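Local coordinates for protein quinoline 2-oxidoreductase large subunit (Pseudomonas putida, PDB 1T3Q) that carries the molybdenum site of quinoline 2-oxidoreductase, a molybdenum hydroxylase that probably oxidises quinoline at carbon 2, at residues S197-E202 with E283-N288; L691-I696 with M709-P714; G310-L315 with Y348-V353. One frame throughout, in Å; residues are numbered along the deposited sequence.

Contact 1: S197-E202 with E283-N288; sequences SACPME and EDRQEN
Cys199 and Asn288 mark the closest approach of the two backbones, CA to CA 7.6 Å, where an irregular loop passes the first turn of helix 285-291. Arg285 spans the gap. Its CG is anti to the backbone N (chi1 -176°), and the chain then bends at chi2 and chi3. The guanidinium meets Pro200 O end-on. NH1 donates to Pro200 O at 3.0 Å, tilted 24° from the carbonyl plane. NH2 donates to the same Pro200 O at 2.9 Å, in that plane and on a lone pair. Arg285 NH2 also bonds Gly47 O of the small subunit. Cys199 SG lies obliquely to the guanidinium, 3.7 Å from Arg285 NH1. An alanine in place of Arg285 would probably leave Pro200 O without both these donors and cut a tie to the small subunit. A water joins the other end, accepting from Ser197 OG at 2.7 Å and donating to Asn288 O at 2.8 Å. Met201 points its CB away from the helix, and its side chain touches a bound Fe2S2 cluster. Asp284 OD2 accepts from Glu287 N, and Glu287 OE2 from Asp284 N. This capping box opens a helix whose arginine holds a cluster-side loop of the molybdopterin-binding domain.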
loop_
_atom_site.group_PDB
_atom_site.type_symbol
_atom_site.label_atom_id
_atom_site.label_comp_id
_atom_site.label_asym_id
_atom_site.label_seq_id
_atom_site.Cartn_x
_atom_site.Cartn_y
_atom_site.Cartn_z
ATOM N N SER B 197 -30.411 11.784 9.755
ATOM C CA SER B 197 -29.049 11.291 9.635
ATOM C C SER B 197 -28.714 11.235 8.150
ATOM O O SER B 197 -29.590 10.948 7.334
ATOM C CB SER B 197 -28.931 9.877 10.223
ATOM O OG SER B 197 -27.654 9.329 9.940
ATOM N N ALA B 198 -27.461 11.517 7.803
ATOM C CA ALA B 198 -27.034 11.455 6.406
ATOM C C ALA B 198 -27.259 10.010 5.961
ATOM O O ALA B 198 -27.491 9.726 4.781
ATOM C CB ALA B 198 -25.558 11.822 6.287
ATOM N N CYS B 199 -27.175 9.102 6.929
ATOM C CA CYS B 199 -27.382 7.677 6.696
ATOM C C CYS B 199 -26.762 7.139 5.396
ATOM O O CYS B 199 -27.461 6.605 4.529
ATOM C CB CYS B 199 -28.892 7.374 6.732
ATOM S SG CYS B 199 -29.322 5.617 6.906
ATOM N N PRO B 200 -25.439 7.288 5.231
ATOM C CA PRO B 200 -24.803 6.777 4.014
ATOM C C PRO B 200 -24.841 5.249 4.112
ATOM O O PRO B 200 -24.842 4.717 5.217
ATOM C CB PRO B 200 -23.385 7.332 4.113
ATOM C CG PRO B 200 -23.146 7.347 5.601
ATOM C CD PRO B 200 -24.447 7.917 6.121
ATOM N N MET B 201 -24.884 4.538 2.985
ATOM C CA MET B 201 -24.932 3.076 3.063
ATOM C C MET B 201 -23.674 2.502 3.713
ATOM O O MET B 201 -23.729 1.453 4.359
ATOM C CB MET B 201 -25.174 2.454 1.679
ATOM C CG MET B 201 -26.620 2.589 1.212
ATOM S SD MET B 201 -27.839 1.862 2.369
ATOM C CE MET B 201 -28.245 3.309 3.376
ATOM N N GLU B 202 -22.541 3.177 3.535
ATOM C CA GLU B 202 -21.303 2.747 4.182
ATOM C C GLU B 202 -21.163 3.627 5.424
ATOM O O GLU B 202 -21.203 4.853 5.323
ATOM C CB GLU B 202 -20.082 2.981 3.294
ATOM C CG GLU B 202 -18.769 2.724 4.030
ATOM C CD GLU B 202 -17.579 3.381 3.364
ATOM O OE1 GLU B 202 -17.646 4.598 3.086
ATOM O OE2 GLU B 202 -16.571 2.689 3.127
ATOM N N GLU B 283 -17.470 1.188 12.264
ATOM C CA GLU B 283 -18.677 1.240 13.081
ATOM C C GLU B 283 -19.864 0.539 12.445
ATOM O O GLU B 283 -19.928 0.393 11.219
ATOM C CB GLU B 283 -19.047 2.693 13.376
ATOM C CG GLU B 283 -19.897 3.354 12.305
ATOM C CD GLU B 283 -20.147 4.823 12.578
ATOM O OE1 GLU B 283 -20.132 5.227 13.763
ATOM O OE2 GLU B 283 -20.378 5.573 11.604
ATOM N N ASP B 284 -20.799 0.093 13.280
ATOM C CA ASP B 284 -21.998 -0.563 12.770
ATOM C C ASP B 284 -23.104 0.475 12.596
ATOM O O ASP B 284 -22.930 1.639 12.961
ATOM C CB ASP B 284 -22.435 -1.711 13.692
ATOM C CG ASP B 284 -22.781 -1.258 15.103
ATOM O OD1 ASP B 284 -22.472 -2.019 16.044
ATOM O OD2 ASP B 284 -23.369 -0.172 15.278
ATOM N N ARG B 285 -24.239 0.065 12.040
ATOM C CA ARG B 285 -25.334 0.993 11.793
ATOM C C ARG B 285 -25.859 1.718 13.036
ATOM O O ARG B 285 -26.203 2.896 12.968
ATOM C CB ARG B 285 -26.483 0.270 11.085
ATOM C CG ARG B 285 -27.642 1.180 10.687
ATOM C CD ARG B 285 -27.191 2.344 9.805
ATOM N NE ARG B 285 -26.474 1.903 8.610
ATOM C CZ ARG B 285 -25.948 2.728 7.708
ATOM N NH1 ARG B 285 -26.056 4.045 7.867
ATOM N NH2 ARG B 285 -25.319 2.242 6.645
ATOM N N GLN B 286 -25.919 1.023 14.166
ATOM C CA GLN B 286 -26.401 1.645 15.396
ATOM C C GLN B 286 -25.471 2.761 15.850
ATOM O O GLN B 286 -25.929 3.817 16.286
ATOM C CB GLN B 286 -26.548 0.595 16.500
ATOM C CG GLN B 286 -27.767 -0.287 16.308
ATOM C CD GLN B 286 -27.758 -0.987 14.963
ATOM O OE1 GLN B 286 -26.900 -1.827 14.707
ATOM N NE2 GLN B 286 -28.704 -0.634 14.089
ATOM N N GLU B 287 -24.167 2.530 15.740
ATOM C CA GLU B 287 -23.192 3.539 16.137
ATOM C C GLU B 287 -23.283 4.758 15.224
ATOM O O GLU B 287 -23.021 5.887 15.656
ATOM C CB GLU B 287 -21.781 2.958 16.089
ATOM C CG GLU B 287 -21.599 1.729 16.965
ATOM C CD GLU B 287 -20.199 1.181 16.885
ATOM O OE1 GLU B 287 -19.405 1.450 17.811
ATOM O OE2 GLU B 287 -19.884 0.488 15.892
ATOM N N ASN B 288 -23.654 4.546 13.960
ATOM C CA ASN B 288 -23.774 5.682 13.047
ATOM C C ASN B 288 -24.922 6.574 13.513
ATOM O O ASN B 288 -24.840 7.799 13.423
ATOM C CB ASN B 288 -24.025 5.222 11.611
ATOM C CG ASN B 288 -23.790 6.332 10.603
ATOM O OD1 ASN B 288 -22.641 6.645 10.250
ATOM N ND2 ASN B 288 -24.868 6.945 10.149
HETATM O O HOH W 1 -26.258 9.861 12.241
#

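Contact 2: L691-I696 with M709-P714; sequences LLEEVI and MDYLIP
Leu692 and Leu712 form the apolar centre, Leu692 CB lying 4.2 Å from Leu712 CB. Leu692 CD1 reaches on to the ring of Pro714, 4.3 Å from Pro714 CD. A second apolar touch lies further along, where Val695 CG2 sits 3.6 Å from Tyr711 CE1. That methyl approaches the ring obliquely. The short spans 692-695 and 711-714 run in roughly opposite directions, 148° apart. Between the two apolar touches, Glu693 crosses obliquely to Tyr711. Its CG is anti to its carbonyl carbon (chi1 -49°), and the chain is extended beyond CG. The methylene CB and CG pass beside the tyrosine hydroxyl. The carboxylate and ring planes are 63° apart. Tyr711 OH donates weakly to Glu693 OE2 at 2.5 Å and is probably also bonded to Ser197 N. Glu693 OE1 comes close to Pro714 CD, the two side chains crossing at about a right angle. It forms a salt bridge with Arg143 of the small subunit, which is likely to keep the acid charged. Two waters bridge the backbones at the polar edge. One accepts from Leu712 N at 2.9 Å and also from Glu694 N. Another lies 2.6 Å from Asp710 O and close to Glu694 O as well. Leu692 packs on Arg185, and Leu712 on Arg186, both of the medium subunit. The side chain of Ile713 is about 8 Å from an Fe2S2 cluster, and that of Leu712 about 10 Å from a bound FAD. The contact thus folds the chain leaving helix 672-692 back on itself at a three-subunit junction near both redox cofactors.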
loop_
_atom_site.group_PDB
_atom_site.type_symbol
_atom_site.label_atom_id
_atom_site.label_comp_id
_atom_site.label_asym_id
_atom_site.label_seq_id
_atom_site.Cartn_x
_atom_site.Cartn_y
_atom_site.Cartn_z
ATOM N N LEU B 691 -40.972 13.275 4.194
ATOM C CA LEU B 691 -42.073 12.341 4.410
ATOM C C LEU B 691 -41.777 11.086 5.213
ATOM O O LEU B 691 -42.712 10.427 5.670
ATOM C CB LEU B 691 -42.650 11.892 3.060
ATOM C CG LEU B 691 -43.187 12.951 2.098
ATOM C CD1 LEU B 691 -43.585 12.289 0.780
ATOM C CD2 LEU B 691 -44.375 13.660 2.724
ATOM N N LEU B 692 -40.501 10.768 5.412
ATOM C CA LEU B 692 -40.140 9.520 6.085
ATOM C C LEU B 692 -39.142 9.510 7.234
ATOM O O LEU B 692 -39.338 8.802 8.224
ATOM C CB LEU B 692 -39.602 8.549 5.034
ATOM C CG LEU B 692 -40.525 8.178 3.876
ATOM C CD1 LEU B 692 -39.707 7.616 2.723
ATOM C CD2 LEU B 692 -41.553 7.173 4.370
ATOM N N GLU B 693 -38.060 10.267 7.084
ATOM C CA GLU B 693 -36.979 10.272 8.060
ATOM C C GLU B 693 -37.042 11.153 9.296
ATOM O O GLU B 693 -37.390 12.333 9.230
ATOM C CB GLU B 693 -35.661 10.585 7.347
ATOM C CG GLU B 693 -35.419 9.761 6.102
ATOM C CD GLU B 693 -34.188 10.199 5.342
ATOM O OE1 GLU B 693 -34.153 9.980 4.112
ATOM O OE2 GLU B 693 -33.251 10.752 5.967
ATOM N N GLU B 694 -36.678 10.555 10.427
ATOM C CA GLU B 694 -36.590 11.279 11.681
ATOM C C GLU B 694 -35.822 10.511 12.743
ATOM O O GLU B 694 -36.160 9.375 13.079
ATOM C CB GLU B 694 -37.968 11.667 12.241
ATOM C CG GLU B 694 -37.821 12.712 13.356
ATOM C CD GLU B 694 -39.125 13.304 13.858
ATOM O OE1 GLU B 694 -39.053 14.232 14.693
ATOM O OE2 GLU B 694 -40.213 12.858 13.433
ATOM N N VAL B 695 -34.754 11.127 13.235
ATOM C CA VAL B 695 -33.957 10.557 14.310
ATOM C C VAL B 695 -34.711 11.098 15.519
ATOM O O VAL B 695 -34.889 12.311 15.650
ATOM C CB VAL B 695 -32.513 11.099 14.287
ATOM C CG1 VAL B 695 -31.825 10.837 15.627
ATOM C CG2 VAL B 695 -31.730 10.429 13.159
ATOM N N ILE B 696 -35.167 10.209 16.392
ATOM C CA ILE B 696 -35.956 10.648 17.532
ATOM C C ILE B 696 -35.366 10.417 18.917
ATOM O O ILE B 696 -34.956 9.306 19.258
ATOM C CB ILE B 696 -37.352 9.983 17.509
ATOM C CG1 ILE B 696 -38.042 10.253 16.168
ATOM C CG2 ILE B 696 -38.211 10.509 18.661
ATOM C CD1 ILE B 696 -39.357 9.534 16.002
ATOM N N MET B 709 -34.964 -0.091 10.744
ATOM C CA MET B 709 -36.350 -0.500 10.918
ATOM C C MET B 709 -37.147 0.691 11.450
ATOM O O MET B 709 -38.332 0.837 11.160
ATOM C CB MET B 709 -36.446 -1.665 11.903
ATOM C CG MET B 709 -35.993 -2.986 11.324
ATOM S SD MET B 709 -37.199 -3.642 10.161
ATOM C CE MET B 709 -37.739 -5.066 11.057
ATOM N N ASP B 710 -36.492 1.543 12.234
ATOM C CA ASP B 710 -37.172 2.712 12.776
ATOM C C ASP B 710 -36.828 3.993 12.036
ATOM O O ASP B 710 -37.548 4.983 12.147
ATOM C CB ASP B 710 -36.873 2.872 14.267
ATOM C CG ASP B 710 -37.546 1.803 15.108
ATOM O OD1 ASP B 710 -38.732 1.498 14.850
ATOM O OD2 ASP B 710 -36.896 1.273 16.030
ATOM N N TYR B 711 -35.721 3.978 11.299
ATOM C CA TYR B 711 -35.311 5.138 10.516
ATOM C C TYR B 711 -35.541 4.751 9.062
ATOM O O TYR B 711 -34.785 3.969 8.485
ATOM C CB TYR B 711 -33.832 5.467 10.726
ATOM C CG TYR B 711 -33.456 6.806 10.133
ATOM C CD1 TYR B 711 -33.783 7.993 10.792
ATOM C CD2 TYR B 711 -32.828 6.893 8.886
ATOM C CE1 TYR B 711 -33.495 9.240 10.219
ATOM C CE2 TYR B 711 -32.538 8.134 8.306
ATOM C CZ TYR B 711 -32.876 9.300 8.979
ATOM O OH TYR B 711 -32.618 10.526 8.405
ATOM N N LEU B 712 -36.589 5.318 8.480
ATOM C CA LEU B 712 -36.981 5.003 7.121
ATOM C C LEU B 712 -36.420 5.913 6.035
ATOM O O LEU B 712 -36.742 7.103 5.991
ATOM C CB LEU B 712 -38.510 5.020 7.036
ATOM C CG LEU B 712 -39.265 4.401 8.217
ATOM C CD1 LEU B 712 -40.764 4.565 7.994
ATOM C CD2 LEU B 712 -38.890 2.928 8.355
ATOM N N ILE B 713 -35.574 5.362 5.167
ATOM C CA ILE B 713 -35.051 6.153 4.063
ATOM C C ILE B 713 -35.786 5.687 2.808
ATOM O O ILE B 713 -36.267 4.554 2.733
ATOM C CB ILE B 713 -33.524 6.009 3.869
ATOM C CG1 ILE B 713 -33.150 4.548 3.629
ATOM C CG2 ILE B 713 -32.784 6.610 5.072
ATOM C CD1 ILE B 713 -31.714 4.373 3.195
ATOM N N PRO B 714 -35.888 6.563 1.806
ATOM C CA PRO B 714 -36.592 6.191 0.579
ATOM C C PRO B 714 -36.125 4.961 -0.190
ATOM O O PRO B 714 -34.935 4.651 -0.271
ATOM C CB PRO B 714 -36.550 7.474 -0.260
ATOM C CG PRO B 714 -35.451 8.297 0.349
ATOM C CD PRO B 714 -35.529 7.989 1.812
HETATM O O HOH W 2 -37.677 7.573 9.962
HETATM O O HOH W 3 -38.258 7.477 12.635
#

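Contact 3: G310-L315 with Y348-V353; sequences GRFLAL and YKVPAV
Leu315 N donates to Ala352 O at 3.1 Å, with an N-H...O angle of 157°. The same oxygen takes a CA-H...O contact from Ala314 CA at 3.2 Å. On the next residue, Val353 CA points its hydrogen at Leu315 O, 3.4 Å away. Leu315 and Val353 pair in parallel and turn their side chains to one face of the sheet. Ala314 and Ala352 turn to the other, with their CB atoms 4.0 Å apart and Ile179 of helix 177-182 against both. Before this pairing, two aromatic rings meet. The edge of Phe312 points toward the face of Tyr348 in an offset edge-to-face pair, planes at 69° and centroids 5.7 Å apart. CE2 of Phe312 is the leading atom, 3.8 Å from Tyr348 CD1. Ile386 of helix 375-393 packs against both side chains, and Tyr348 OH bonds Glu383. Val350 splits its methyls: CG1 packs on Leu315 CB at 3.9 Å and CG2 on Phe312 CD2 at 4.1 Å. Toward another strand, 298-306, Leu313 and Ala314 both face Ala305, a classic beta bulge. The contact joins the two strands of a beta-alpha-beta unit, 312-322 and 352-360, with helix 337-342 between them. With a single conventional hydrogen bond between the two segments, their grip here rests largely on apolar and aromatic packing.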
loop_
_atom_site.group_PDB
_atom_site.type_symbol
_atom_site.label_atom_id
_atom_site.label_comp_id
_atom_site.label_asym_id
_atom_site.label_seq_id
_atom_site.Cartn_x
_atom_site.Cartn_y
_atom_site.Cartn_z
ATOM N N GLY B 310 -49.066 41.287 -3.825
ATOM C CA GLY B 310 -48.212 40.160 -3.496
ATOM C C GLY B 310 -46.747 40.522 -3.336
ATOM O O GLY B 310 -45.904 39.643 -3.164
ATOM N N ARG B 311 -46.434 41.814 -3.399
ATOM C CA ARG B 311 -45.053 42.266 -3.244
ATOM C C ARG B 311 -44.668 42.130 -1.776
ATOM O O ARG B 311 -45.397 42.591 -0.894
ATOM C CB ARG B 311 -44.910 43.726 -3.691
ATOM C CG ARG B 311 -43.484 44.263 -3.621
ATOM N N PHE B 312 -43.527 41.497 -1.517
ATOM C CA PHE B 312 -43.062 41.290 -0.150
ATOM C C PHE B 312 -42.606 42.589 0.495
ATOM O O PHE B 312 -41.750 43.291 -0.039
ATOM C CB PHE B 312 -41.907 40.283 -0.114
ATOM C CG PHE B 312 -42.224 38.963 -0.758
ATOM C CD1 PHE B 312 -43.531 38.485 -0.798
ATOM C CD2 PHE B 312 -41.208 38.187 -1.306
ATOM C CE1 PHE B 312 -43.822 37.246 -1.378
ATOM C CE2 PHE B 312 -41.484 36.946 -1.890
ATOM C CZ PHE B 312 -42.794 36.477 -1.925
ATOM N N LEU B 313 -43.172 42.895 1.656
ATOM C CA LEU B 313 -42.828 44.116 2.376
ATOM C C LEU B 313 -41.855 43.853 3.516
ATOM O O LEU B 313 -41.073 44.732 3.895
ATOM C CB LEU B 313 -44.094 44.759 2.938
ATOM C CG LEU B 313 -45.164 45.134 1.914
ATOM C CD1 LEU B 313 -46.370 45.727 2.640
ATOM C CD2 LEU B 313 -44.589 46.128 0.906
ATOM N N ALA B 314 -41.901 42.645 4.067
ATOM C CA ALA B 314 -41.022 42.305 5.175
ATOM C C ALA B 314 -40.986 40.818 5.465
ATOM O O ALA B 314 -41.953 40.096 5.221
ATOM C CB ALA B 314 -41.462 43.053 6.429
ATOM N N LEU B 315 -39.855 40.369 5.989
ATOM C CA LEU B 315 -39.693 38.974 6.364
ATOM C C LEU B 315 -39.045 38.925 7.736
ATOM O O LEU B 315 -37.983 39.508 7.968
ATOM C CB LEU B 315 -38.830 38.223 5.349
ATOM C CG LEU B 315 -38.640 36.726 5.644
ATOM C CD1 LEU B 315 -38.244 35.996 4.379
ATOM C CD2 LEU B 315 -37.581 36.535 6.720
ATOM N N TYR B 348 -35.328 36.459 -3.587
ATOM C CA TYR B 348 -36.273 37.564 -3.552
ATOM C C TYR B 348 -35.816 38.911 -3.017
ATOM O O TYR B 348 -34.847 39.010 -2.271
ATOM C CB TYR B 348 -37.500 37.115 -2.760
ATOM C CG TYR B 348 -37.986 35.735 -3.149
ATOM C CD1 TYR B 348 -38.811 35.549 -4.256
ATOM C CD2 TYR B 348 -37.595 34.609 -2.421
ATOM C CE1 TYR B 348 -39.240 34.271 -4.629
ATOM C CE2 TYR B 348 -38.014 33.333 -2.784
ATOM C CZ TYR B 348 -38.836 33.170 -3.886
ATOM O OH TYR B 348 -39.249 31.905 -4.241
ATOM N N LYS B 349 -36.552 39.944 -3.410
ATOM C CA LYS B 349 -36.287 41.303 -2.970
ATOM C C LYS B 349 -37.244 41.607 -1.817
ATOM O O LYS B 349 -38.455 41.709 -2.006
ATOM C CB LYS B 349 -36.497 42.283 -4.133
ATOM C CG LYS B 349 -35.493 42.093 -5.269
ATOM C CD LYS B 349 -35.615 43.155 -6.360
ATOM C CE LYS B 349 -36.870 42.985 -7.195
ATOM N NZ LYS B 349 -36.928 43.983 -8.307
ATOM N N VAL B 350 -36.690 41.720 -0.614
ATOM C CA VAL B 350 -37.466 42.008 0.590
ATOM C C VAL B 350 -36.749 43.172 1.269
ATOM O O VAL B 350 -35.677 42.997 1.844
ATOM C CB VAL B 350 -37.492 40.789 1.548
ATOM C CG1 VAL B 350 -38.431 41.063 2.712
ATOM C CG2 VAL B 350 -37.930 39.538 0.788
ATOM N N PRO B 351 -37.341 44.375 1.217
ATOM C CA PRO B 351 -36.767 45.590 1.808
ATOM C C PRO B 351 -36.555 45.650 3.321
ATOM O O PRO B 351 -35.596 46.271 3.783
ATOM C CB PRO B 351 -37.707 46.681 1.309
ATOM C CG PRO B 351 -39.024 45.984 1.294
ATOM C CD PRO B 351 -38.685 44.645 0.676
ATOM N N ALA B 352 -37.434 45.023 4.095
ATOM C CA ALA B 352 -37.294 45.049 5.551
ATOM C C ALA B 352 -37.142 43.643 6.118
ATOM O O ALA B 352 -37.982 42.774 5.878
ATOM C CB ALA B 352 -38.497 45.739 6.183
ATOM N N VAL B 353 -36.079 43.431 6.886
ATOM C CA VAL B 353 -35.812 42.123 7.468
ATOM C C VAL B 353 -35.383 42.177 8.929
ATOM O O VAL B 353 -34.649 43.074 9.350
ATOM C CB VAL B 353 -34.704 41.388 6.680
ATOM C CG1 VAL B 353 -34.469 39.992 7.269
ATOM C CG2 VAL B 353 -35.083 41.297 5.211
#

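How the contacts relate
Contacts 1 and 2 adjoin, with centres 13 Å apart. Ser197 N and Tyr711 OH lie 2.9 Å apart, and Met201 CE packs on Ile713 CD1 at 3.6 Å. Both also reach Arg143 of the small subunit, through Ala198 O and Glu693 OE1. Two separate molybdopterin-binding parts of the chain therefore meet beside the Fe2S2 cluster. Contact 1 also lies toward the molybdenum cofactor: the side chain of Pro200 is about 7 Å from the pterin cytosine dinucleotide. Contact 3 stands apart. Its centre is 41 Å from that of contact 1, across the chain's centre, and 35 Å from that of contact 2. No other subunit touches it.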